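Local coordinates for protein AHL synthase (Burkholderia glumae, PDB 3P2H) that probably makes N-acyl-homoserine lactone quorum-sensing signals from S-adenosyl-L-methionine and a fatty acyl group carried on acyl carrier protein, at residues 120-124 and 150-156; 142-148 and 170-174; 157-162 and 174-180. The protein carries 3 engineered substitutions. All coordinates share one frame; numbering follows the deposited sequence.

Contact 1: residues 120-124 and 150-156. Engineered in segment 150-156: Met150 (natural residue Leu).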
loop_
_atom_site.group_PDB
_atom_site.type_symbol
_atom_site.label_atom_id
_atom_site.label_comp_id
_atom_site.label_asym_id
_atom_site.label_seq_id
_atom_site.Cartn_x
_atom_site.Cartn_y
_atom_site.Cartn_z
ATOM N N VAL A 120 1.897 0.996 11.744
ATOM C CA VAL A 120 1.389 0.297 10.580
ATOM C C VAL A 120 -0.129 0.199 10.641
ATOM O O VAL A 120 -0.819 0.430 9.646
ATOM C CB VAL A 120 1.984 -1.127 10.493
ATOM C CG1 VAL A 120 1.251 -1.947 9.432
ATOM C CG2 VAL A 120 3.468 -1.046 10.173
ATOM N N ARG A 121 -0.649 -0.118 11.821
ATOM C CA ARG A 121 -2.088 -0.284 11.982
ATOM C C ARG A 121 -2.966 0.847 11.446
ATOM O O ARG A 121 -3.854 0.602 10.631
ATOM C CB ARG A 121 -2.438 -0.558 13.447
ATOM C CG ARG A 121 -3.783 -1.259 13.598
ATOM C CD ARG A 121 -4.057 -1.673 15.035
ATOM N NE ARG A 121 -4.660 -0.589 15.793
ATOM C CZ ARG A 121 -5.972 -0.419 15.947
ATOM N NH1 ARG A 121 -6.834 -1.270 15.402
ATOM N NH2 ARG A 121 -6.425 0.621 16.626
ATOM N N PRO A 122 -2.737 2.094 11.892
ATOM C CA PRO A 122 -3.568 3.198 11.394
ATOM C C PRO A 122 -3.471 3.384 9.879
ATOM O O PRO A 122 -4.468 3.679 9.217
ATOM C CB PRO A 122 -3.059 4.405 12.185
ATOM C CG PRO A 122 -1.622 4.043 12.488
ATOM C CD PRO A 122 -1.711 2.581 12.832
ATOM N N MET A 123 -2.273 3.194 9.334
ATOM C CA MET A 123 -2.074 3.326 7.897
ATOM C C MET A 123 -2.889 2.261 7.166
ATOM O O MET A 123 -3.541 2.540 6.165
ATOM C CB MET A 123 -0.589 3.183 7.546
ATOM C CG MET A 123 0.256 4.408 7.866
ATOM S SD MET A 123 -0.308 5.906 7.009
ATOM C CE MET A 123 -0.326 5.337 5.316
ATOM N N LEU A 124 -2.852 1.037 7.676
ATOM C CA LEU A 124 -3.594 -0.053 7.064
ATOM C C LEU A 124 -5.097 0.184 7.181
ATOM O O LEU A 124 -5.843 -0.020 6.218
ATOM C CB LEU A 124 -3.228 -1.381 7.730
ATOM C CG LEU A 124 -3.783 -2.654 7.082
ATOM C CD1 LEU A 124 -3.390 -2.713 5.607
ATOM C CD2 LEU A 124 -3.239 -3.868 7.826
ATOM N N MET A 150 3.697 -8.366 10.544
ATOM C CA MET A 150 3.025 -7.335 11.331
ATOM C C MET A 150 1.526 -7.373 11.068
ATOM O O MET A 150 0.726 -7.138 11.978
ATOM C CB MET A 150 3.587 -5.949 11.011
ATOM C CG MET A 150 4.963 -5.706 11.620
ATOM S SD MET A 150 5.561 -4.033 11.314
ATOM C CE MET A 150 6.398 -4.265 9.710
ATOM N N PHE A 151 1.146 -7.662 9.824
ATOM C CA PHE A 151 -0.265 -7.758 9.467
ATOM C C PHE A 151 -0.875 -8.886 10.292
ATOM O O PHE A 151 -1.967 -8.751 10.833
ATOM C CB PHE A 151 -0.444 -8.072 7.977
ATOM C CG PHE A 151 -0.148 -6.911 7.053
ATOM C CD1 PHE A 151 -0.026 -5.612 7.544
ATOM C CD2 PHE A 151 -0.024 -7.119 5.680
ATOM C CE1 PHE A 151 0.218 -4.536 6.674
ATOM C CE2 PHE A 151 0.217 -6.056 4.809
ATOM C CZ PHE A 151 0.337 -4.764 5.307
ATOM N N ARG A 152 -0.161 -10.002 10.380
ATOM C CA ARG A 152 -0.637 -11.145 11.152
ATOM C C ARG A 152 -0.809 -10.746 12.611
ATOM O O ARG A 152 -1.828 -11.044 13.226
ATOM C CB ARG A 152 0.346 -12.314 11.045
ATOM C CG ARG A 152 0.405 -12.931 9.655
ATOM C CD ARG A 152 1.449 -14.047 9.568
ATOM N NE ARG A 152 1.433 -14.697 8.262
ATOM C CZ ARG A 152 2.337 -15.580 7.848
ATOM N NH1 ARG A 152 3.346 -15.934 8.635
ATOM N NH2 ARG A 152 2.233 -16.110 6.637
ATOM N N ARG A 153 0.183 -10.054 13.159
ATOM C CA ARG A 153 0.123 -9.623 14.548
ATOM C C ARG A 153 -1.031 -8.644 14.782
ATOM O O ARG A 153 -1.694 -8.691 15.818
ATOM C CB ARG A 153 1.442 -8.964 14.958
ATOM C CG ARG A 153 1.541 -8.708 16.453
ATOM C CD ARG A 153 1.621 -10.033 17.194
ATOM N NE ARG A 153 1.567 -9.885 18.645
ATOM C CZ ARG A 153 1.470 -10.911 19.487
ATOM N NH1 ARG A 153 1.421 -12.152 19.013
ATOM N NH2 ARG A 153 1.397 -10.699 20.799
ATOM N N ILE A 154 -1.263 -7.756 13.821
ATOM C CA ILE A 154 -2.346 -6.783 13.934
ATOM C C ILE A 154 -3.696 -7.495 13.949
ATOM O O ILE A 154 -4.669 -6.982 14.500
ATOM C CB ILE A 154 -2.307 -5.750 12.774
ATOM C CG1 ILE A 154 -1.077 -4.852 12.925
ATOM C CG2 ILE A 154 -3.574 -4.905 12.775
ATOM C CD1 ILE A 154 -0.936 -3.806 11.835
ATOM N N GLY A 155 -3.762 -8.670 13.331
ATOM C CA GLY A 155 -5.002 -9.427 13.346
ATOM C C GLY A 155 -5.846 -9.475 12.093
ATOM O O GLY A 155 -6.879 -10.147 12.076
ATOM N N VAL A 156 -5.428 -8.774 11.044
ATOM C CA VAL A 156 -6.194 -8.772 9.802
ATOM C C VAL A 156 -6.134 -10.148 9.165
ATOM O O VAL A 156 -5.262 -10.940 9.490
ATOM C CB VAL A 156 -5.645 -7.735 8.801
ATOM C CG1 VAL A 156 -5.621 -6.355 9.447
ATOM C CG2 VAL A 156 -4.254 -8.139 8.337
#
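Val120, Arg121 and Leu124 of helix 120-133 pack against Met150, Phe151 and Ile154 at the end of helix 145-154, and Val156 just past it. This is a helix-helix contact in the acetyltransferase-like fold of the autoinducer synthases. The short axes come within 10.8 Å and run nearly perpendicular, with a crossing angle of -85°.

The first group of contacts is purely apolar. Val120 uses both methyls. CG1 lies anti to the backbone N (chi1 169°) and reaches between two partners: Ile154 CD1 at 3.7 Å, and the edge of the Phe151 ring at CE1, 3.9 Å away. CG2 turns to the sulfur of Met150, an engineered residue, with Val120 CG2 and Met150 SD 3.8 Å apart. Leu124 works mainly through one methyl. Its CD2 meets Phe151 CD1 obliquely at 3.7 Å and also touches Val156 CG1 at 3.8 Å. Phe151 lines the inhibitor pocket. Val120, at its edge, and Leu124 pack against a ring that also touches the bound inhibitor.

The turn after the helix brings Val156 to Leu124. Gly155 has positive phi. The bonds Val156 N to Phe151 O and Gly155 N to Arg152 O are consistent with a Schellman motif, though both are weak; Gly155 N also bonds Phe151 O.

The second group is the aliphatic part of a charged chain on an isoleucine. Arg121 lays its CG against Ile154 CG2 at 3.7 Å, while its guanidinium leads off to a weak hydrogen bond with Ala186 O. Ile154 and Val156 also touch Leu187, which flanks the contact. Ile154 CG1 lies anti to the carbonyl carbon (chi1 -69°) and the arm runs on extended, so CD1 meets the backbone of helix 120-133, 3.7 Å from Arg121 N.

Contact 2: residues 142-148 and 170-174. Engineered in segment 142-148: Met147 (natural residue Ile). With NOO (N-(3-oxocyclohex-1-en-1-yl)octanamide), chain C.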
loop_
_atom_site.group_PDB
_atom_site.type_symbol
_atom_site.label_atom_id
_atom_site.label_comp_id
_atom_site.label_asym_id
_atom_site.label_seq_id
_atom_site.Cartn_x
_atom_site.Cartn_y
_atom_site.Cartn_z
ATOM N N VAL A 142 2.463 -7.047 -3.329
ATOM C CA VAL A 142 3.726 -7.632 -2.923
ATOM C C VAL A 142 4.109 -6.983 -1.610
ATOM O O VAL A 142 4.184 -5.753 -1.509
ATOM C CB VAL A 142 4.829 -7.371 -3.965
ATOM C CG1 VAL A 142 6.135 -7.974 -3.497
ATOM C CG2 VAL A 142 4.420 -7.948 -5.298
ATOM N N THR A 143 4.351 -7.802 -0.599
ATOM C CA THR A 143 4.704 -7.266 0.704
ATOM C C THR A 143 5.934 -7.954 1.265
ATOM O O THR A 143 6.128 -9.152 1.061
ATOM C CB THR A 143 3.553 -7.462 1.712
ATOM O OG1 THR A 143 3.791 -8.639 2.493
ATOM C CG2 THR A 143 2.244 -7.646 0.981
ATOM N N PHE A 144 6.768 -7.189 1.960
ATOM C CA PHE A 144 7.953 -7.751 2.589
ATOM C C PHE A 144 7.388 -8.751 3.600
ATOM O O PHE A 144 6.342 -8.498 4.194
ATOM C CB PHE A 144 8.725 -6.657 3.328
ATOM C CG PHE A 144 9.386 -5.651 2.425
ATOM C CD1 PHE A 144 8.992 -5.504 1.100
ATOM C CD2 PHE A 144 10.387 -4.819 2.918
ATOM C CE1 PHE A 144 9.587 -4.540 0.278
ATOM C CE2 PHE A 144 10.985 -3.857 2.109
ATOM C CZ PHE A 144 10.586 -3.716 0.790
ATOM N N CYS A 145 8.050 -9.885 3.790
ATOM C CA CYS A 145 7.532 -10.852 4.746
ATOM C C CYS A 145 7.510 -10.259 6.152
ATOM O O CYS A 145 6.663 -10.607 6.962
ATOM C CB CYS A 145 8.354 -12.139 4.708
ATOM S SG CYS A 145 8.016 -13.134 3.237
ATOM N N SER A 146 8.430 -9.346 6.440
ATOM C CA SER A 146 8.460 -8.725 7.759
ATOM C C SER A 146 7.177 -7.923 7.975
ATOM O O SER A 146 6.654 -7.854 9.087
ATOM C CB SER A 146 9.683 -7.816 7.891
ATOM O OG SER A 146 9.697 -6.835 6.876
ATOM N N MET A 147 6.675 -7.319 6.902
ATOM C CA MET A 147 5.442 -6.538 6.961
ATOM C C MET A 147 4.273 -7.515 7.074
ATOM O O MET A 147 3.293 -7.252 7.766
ATOM C CB MET A 147 5.299 -5.684 5.697
ATOM C CG MET A 147 4.056 -4.809 5.660
ATOM S SD MET A 147 3.931 -3.689 7.070
ATOM C CE MET A 147 5.008 -2.389 6.550
ATOM N N GLU A 148 4.392 -8.647 6.386
ATOM C CA GLU A 148 3.363 -9.684 6.423
ATOM C C GLU A 148 3.174 -10.143 7.862
ATOM O O GLU A 148 2.056 -10.405 8.299
ATOM C CB GLU A 148 3.779 -10.893 5.576
ATOM C CG GLU A 148 2.826 -12.084 5.706
ATOM C CD GLU A 148 3.351 -13.339 5.031
ATOM O OE1 GLU A 148 4.500 -13.734 5.321
ATOM O OE2 GLU A 148 2.612 -13.936 4.220
ATOM N N ARG A 170 15.844 -9.206 -0.490
ATOM C CA ARG A 170 14.708 -8.888 0.386
ATOM C C ARG A 170 13.572 -9.896 0.245
ATOM O O ARG A 170 12.961 -10.005 -0.817
ATOM C CB ARG A 170 14.173 -7.483 0.084
ATOM C CG ARG A 170 15.077 -6.345 0.547
ATOM C CD ARG A 170 14.429 -4.978 0.308
ATOM N NE ARG A 170 14.569 -4.540 -1.079
ATOM C CZ ARG A 170 15.744 -4.358 -1.681
ATOM N NH1 ARG A 170 16.875 -4.576 -1.012
ATOM N NH2 ARG A 170 15.796 -3.963 -2.951
ATOM N N MET A 171 13.284 -10.624 1.320
ATOM C CA MET A 171 12.225 -11.628 1.295
ATOM C C MET A 171 10.857 -10.968 1.198
ATOM O O MET A 171 10.493 -10.154 2.048
ATOM C CB MET A 171 12.282 -12.497 2.554
ATOM C CG MET A 171 11.353 -13.714 2.520
ATOM S SD MET A 171 11.851 -14.994 1.317
ATOM C CE MET A 171 13.444 -15.437 1.980
ATOM N N VAL A 172 10.108 -11.319 0.157
ATOM C CA VAL A 172 8.775 -10.770 -0.064
ATOM C C VAL A 172 7.817 -11.862 -0.522
ATOM O O VAL A 172 8.231 -12.979 -0.848
ATOM C CB VAL A 172 8.785 -9.661 -1.143
ATOM C CG1 VAL A 172 9.832 -8.609 -0.809
ATOM C CG2 VAL A 172 9.057 -10.274 -2.509
ATOM N N VAL A 173 6.533 -11.533 -0.551
ATOM C CA VAL A 173 5.527 -12.485 -0.972
ATOM C C VAL A 173 4.274 -11.762 -1.431
ATOM O O VAL A 173 3.941 -10.699 -0.912
ATOM C CB VAL A 173 5.165 -13.450 0.187
ATOM C CG1 VAL A 173 4.450 -12.689 1.301
ATOM C CG2 VAL A 173 4.316 -14.583 -0.333
ATOM N N ALA A 174 3.594 -12.320 -2.427
ATOM C CA ALA A 174 2.358 -11.720 -2.910
ATOM C C ALA A 174 1.376 -12.004 -1.778
ATOM O O ALA A 174 1.237 -13.148 -1.348
ATOM C CB ALA A 174 1.912 -12.387 -4.195
HETATM C C1 NOO C . 8.196 -2.036 4.479
HETATM O O1 NOO C . 8.562 -2.757 5.402
HETATM C C2 NOO C . 7.083 -2.441 3.520
HETATM C C3 NOO C . 7.053 -2.010 2.187
HETATM C C4 NOO C . 8.069 -0.926 1.770
HETATM C C5 NOO C . 8.496 0.062 2.927
HETATM C C6 NOO C . 8.907 -0.667 4.244
HETATM N N7 NOO C . 6.148 -2.508 1.157
HETATM C C8 NOO C . 5.359 -1.910 0.139
HETATM O O8 NOO C . 5.781 -1.111 -0.691
HETATM C C9 NOO C . 3.860 -2.266 0.026
HETATM C C10 NOO C . 3.283 -3.470 0.815
HETATM C C11 NOO C . 2.065 -4.056 0.051
HETATM C C12 NOO C . 0.930 -4.499 0.992
HETATM C C13 NOO C . -0.205 -5.190 0.205
HETATM C C14 NOO C . -0.904 -6.271 1.051
HETATM C C15 NOO C . -2.171 -6.792 0.366
HETATM O O HOH W 1 10.939 -9.226 4.421
#
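The antiparallel pairing of strands 138-144 and 170-178, with the start of helix 145-154, forms one wall of the inhibitor pocket in this acetyltransferase-like sheet. Thr143 and Val173 are a hydrogen-bonded pair. Thr143 N gives a nearly straight bond to Val173 O (2.9 Å, 173° at the hydrogen), and Val173 N returns one to Thr143 O at 2.9 Å. A third bond, Cys145 N to Met171 O at 3.0 Å, carries the pairing into the first turn of the helix. The side chains follow, with Cys145 SG against Met171 CG at 3.5 Å. Met171 O also accepts from a water that in turn accepts from Ser146 N.

Phe144 is the N-cap residue. Its carbonyl takes Glu148 N and also Thr143 OG1, which sits above the carbonyl plane at 3.1 Å. One face of the Phe144 ring lies against the cyclohexenone of the inhibitor, with NOO C3 4.0 Å above the ring plane and over its centre. Val172 CG1 comes obliquely to Phe144 CD1 at 3.7 Å. Arg170 runs alongside the ring, pointing the same way. Its CD makes the contact, obliquely near Phe144 CE2, and the guanidinium plane is turned 44° from the ring.

Val142 and Ala174 point to one face of the sheet, where Val142 touches the bound 5'-deoxy-5'-methylthioadenosine. Thr143 and Val173 point to the other. There Val173 CG1 packs on the carboxylate end of Glu148, whose OE2 is held by a salt bridge to Arg160. On the same face the octanamide tail passes over Thr143, with NOO C12 3.4 Å from Thr143 CG2.

Contact 3: residues 157-162 and 174-180. With NOO (N-(3-oxocyclohex-1-en-1-yl)octanamide), chain C.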
loop_
_atom_site.group_PDB
_atom_site.type_symbol
_atom_site.label_atom_id
_atom_site.label_comp_id
_atom_site.label_asym_id
_atom_site.label_seq_id
_atom_site.Cartn_x
_atom_site.Cartn_y
_atom_site.Cartn_z
ATOM N N HIS A 157 -7.067 -10.440 8.264
ATOM C CA HIS A 157 -7.063 -11.731 7.606
ATOM C C HIS A 157 -6.207 -11.649 6.359
ATOM O O HIS A 157 -6.684 -11.328 5.272
ATOM C CB HIS A 157 -8.485 -12.179 7.243
ATOM C CG HIS A 157 -8.541 -13.502 6.540
ATOM N ND1 HIS A 157 -9.719 -14.055 6.087
ATOM C CD2 HIS A 157 -7.560 -14.375 6.196
ATOM C CE1 HIS A 157 -9.464 -15.208 5.493
ATOM N NE2 HIS A 157 -8.162 -15.426 5.545
ATOM N N ALA A 158 -4.928 -11.937 6.534
ATOM C CA ALA A 158 -3.989 -11.918 5.432
ATOM C C ALA A 158 -3.607 -13.353 5.079
ATOM O O ALA A 158 -3.471 -14.205 5.961
ATOM C CB ALA A 158 -2.750 -11.129 5.823
ATOM N N HIS A 159 -3.452 -13.620 3.789
ATOM C CA HIS A 159 -3.049 -14.938 3.322
ATOM C C HIS A 159 -2.271 -14.785 2.022
ATOM O O HIS A 159 -2.466 -13.831 1.271
ATOM C CB HIS A 159 -4.256 -15.885 3.153
ATOM C CG HIS A 159 -5.349 -15.353 2.280
ATOM N ND1 HIS A 159 -6.267 -14.423 2.716
ATOM C CD2 HIS A 159 -5.683 -15.638 0.998
ATOM C CE1 HIS A 159 -7.121 -14.160 1.743
ATOM N NE2 HIS A 159 -6.788 -14.883 0.689
ATOM N N ARG A 160 -1.382 -15.732 1.765
ATOM C CA ARG A 160 -0.529 -15.673 0.590
ATOM C C ARG A 160 -1.177 -15.943 -0.763
ATOM O O ARG A 160 -2.041 -16.815 -0.898
ATOM C CB ARG A 160 0.666 -16.603 0.804
ATOM C CG ARG A 160 1.527 -16.149 1.966
ATOM C CD ARG A 160 2.730 -17.037 2.200
ATOM N NE ARG A 160 3.608 -16.450 3.207
ATOM C CZ ARG A 160 4.745 -16.994 3.627
ATOM N NH1 ARG A 160 5.152 -18.155 3.131
ATOM N NH2 ARG A 160 5.474 -16.371 4.540
ATOM N N ALA A 161 -0.750 -15.172 -1.760
ATOM C CA ALA A 161 -1.244 -15.310 -3.130
ATOM C C ALA A 161 -0.175 -16.015 -3.964
ATOM O O ALA A 161 -0.386 -16.317 -5.137
ATOM C CB ALA A 161 -1.549 -13.937 -3.726
ATOM N N GLY A 162 0.972 -16.272 -3.336
ATOM C CA GLY A 162 2.078 -16.945 -4.003
ATOM C C GLY A 162 3.149 -17.368 -3.007
ATOM O O GLY A 162 3.072 -17.034 -1.825
ATOM N N ALA A 174 3.594 -12.320 -2.427
ATOM C CA ALA A 174 2.358 -11.720 -2.910
ATOM C C ALA A 174 1.376 -12.004 -1.778
ATOM O O ALA A 174 1.237 -13.148 -1.348
ATOM C CB ALA A 174 1.912 -12.387 -4.195
ATOM N N CYS A 175 0.694 -10.971 -1.301
ATOM C CA CYS A 175 -0.207 -11.137 -0.166
ATOM C C CYS A 175 -1.629 -10.627 -0.362
ATOM O O CYS A 175 -1.849 -9.558 -0.941
ATOM C CB CYS A 175 0.432 -10.445 1.048
ATOM S SG CYS A 175 -0.396 -10.570 2.660
ATOM N N TRP A 176 -2.587 -11.419 0.115
ATOM C CA TRP A 176 -3.999 -11.070 0.066
ATOM C C TRP A 176 -4.391 -10.566 1.451
ATOM O O TRP A 176 -3.809 -10.976 2.456
ATOM C CB TRP A 176 -4.892 -12.294 -0.176
ATOM C CG TRP A 176 -4.910 -12.927 -1.526
ATOM C CD1 TRP A 176 -4.384 -14.139 -1.866
ATOM C CD2 TRP A 176 -5.592 -12.445 -2.692
ATOM N NE1 TRP A 176 -4.703 -14.448 -3.166
ATOM C CE2 TRP A 176 -5.442 -13.425 -3.698
ATOM C CE3 TRP A 176 -6.319 -11.282 -2.982
ATOM C CZ2 TRP A 176 -5.992 -13.278 -4.978
ATOM C CZ3 TRP A 176 -6.869 -11.136 -4.256
ATOM C CH2 TRP A 176 -6.700 -12.131 -5.236
ATOM N N ILE A 177 -5.378 -9.684 1.496
ATOM C CA ILE A 177 -5.941 -9.207 2.753
ATOM C C ILE A 177 -7.444 -9.214 2.479
ATOM O O ILE A 177 -7.926 -8.436 1.650
ATOM C CB ILE A 177 -5.520 -7.770 3.127
ATOM C CG1 ILE A 177 -4.084 -7.748 3.649
ATOM C CG2 ILE A 177 -6.441 -7.235 4.212
ATOM C CD1 ILE A 177 -3.635 -6.372 4.132
ATOM N N ASP A 178 -8.175 -10.111 3.137
ATOM C CA ASP A 178 -9.620 -10.186 2.944
ATOM C C ASP A 178 -10.306 -9.114 3.767
ATOM O O ASP A 178 -10.098 -9.029 4.974
ATOM C CB ASP A 178 -10.178 -11.550 3.374
ATOM C CG ASP A 178 -9.837 -12.661 2.402
ATOM O OD1 ASP A 178 -9.293 -12.370 1.319
ATOM O OD2 ASP A 178 -10.126 -13.834 2.724
ATOM N N ILE A 179 -11.115 -8.290 3.115
ATOM C CA ILE A 179 -11.840 -7.254 3.834
ATOM C C ILE A 179 -13.104 -7.911 4.388
ATOM O O ILE A 179 -14.211 -7.696 3.898
ATOM C CB ILE A 179 -12.197 -6.069 2.906
ATOM C CG1 ILE A 179 -10.911 -5.472 2.323
ATOM C CG2 ILE A 179 -12.957 -4.999 3.694
ATOM C CD1 ILE A 179 -11.125 -4.336 1.319
ATOM N N ASP A 180 -12.915 -8.742 5.408
ATOM C CA ASP A 180 -14.017 -9.449 6.034
ATOM C C ASP A 180 -14.199 -8.985 7.480
ATOM O O ASP A 180 -13.527 -8.055 7.933
ATOM C CB ASP A 180 -13.766 -10.964 5.988
ATOM C CG ASP A 180 -12.442 -11.366 6.625
ATOM O OD1 ASP A 180 -11.831 -10.543 7.344
ATOM O OD2 ASP A 180 -12.017 -12.522 6.416
HETATM C C1 NOO C . 8.196 -2.036 4.479
HETATM O O1 NOO C . 8.562 -2.757 5.402
HETATM C C2 NOO C . 7.083 -2.441 3.520
HETATM C C3 NOO C . 7.053 -2.010 2.187
HETATM C C4 NOO C . 8.069 -0.926 1.770
HETATM C C5 NOO C . 8.496 0.062 2.927
HETATM C C6 NOO C . 8.907 -0.667 4.244
HETATM N N7 NOO C . 6.148 -2.508 1.157
HETATM C C8 NOO C . 5.359 -1.910 0.139
HETATM O O8 NOO C . 5.781 -1.111 -0.691
HETATM C C9 NOO C . 3.860 -2.266 0.026
HETATM C C10 NOO C . 3.283 -3.470 0.815
HETATM C C11 NOO C . 2.065 -4.056 0.051
HETATM C C12 NOO C . 0.930 -4.499 0.992
HETATM C C13 NOO C . -0.205 -5.190 0.205
HETATM C C14 NOO C . -0.904 -6.271 1.051
HETATM C C15 NOO C . -2.171 -6.792 0.366
#
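His157 and Asp180 join by a side-chain hydrogen bond. His157 ND1 donates to the syn side of Asp180 OD2 at 2.8 Å, almost in the imidazole plane, and the ring and carboxylate planes differ by only 24°. Asp178 CG lies over one face of the same ring, toward the rim, its OD1 held by Gln138. Two residues before Asp178, on the same sheet face, Trp176 sets its CB over a face of the His159 ring in a CH-pi contact. The two rings barely overlap. Ala161 CB touches the indole at Trp176 CD1.

The backbone fixes this register. His159 and Trp176 are an antiparallel hydrogen-bonded pair: Trp176 N to His159 O is 2.7 Å, His159 N to Trp176 O 3.0 Å. Ala161 N adds a straight bond to Ala174 O (2.9 Å, 175° at the hydrogen). Asp180 is placed as the N-cap of helix 181-186, where its OD1 takes Thr183 N.

Cys175 and Ile177 point, with Ala158, to the opposite face. Ile177 CG1 and the backbone O of Cys175 meet the end of the octanamide tail. Strand 170-178 lies between strands 157-160 and 138-144, and Ile177 packs against Leu124 of helix 120-133 and Phe151 of helix 145-154.

Contact 2 is the most buried of the three; contacts 1 and 3 are partly buried. Contacts 2 and 3 are sheet pairings on opposite edges of strand 170-178 and share Ala174. Contact 1 lies between helices and is held by apolar side chains, whereas the sheet contacts rest first on backbone hydrogen bonds. Contact 3 adds histidine-carboxylate chemistry among partly exposed side chains. Helix 145-154 serves both contact 1 and contact 2. The layers close on each other where Phe151 and Leu124 of contact 1 pack on Ile177 of contact 3. All three bring residues to the inhibitor pocket.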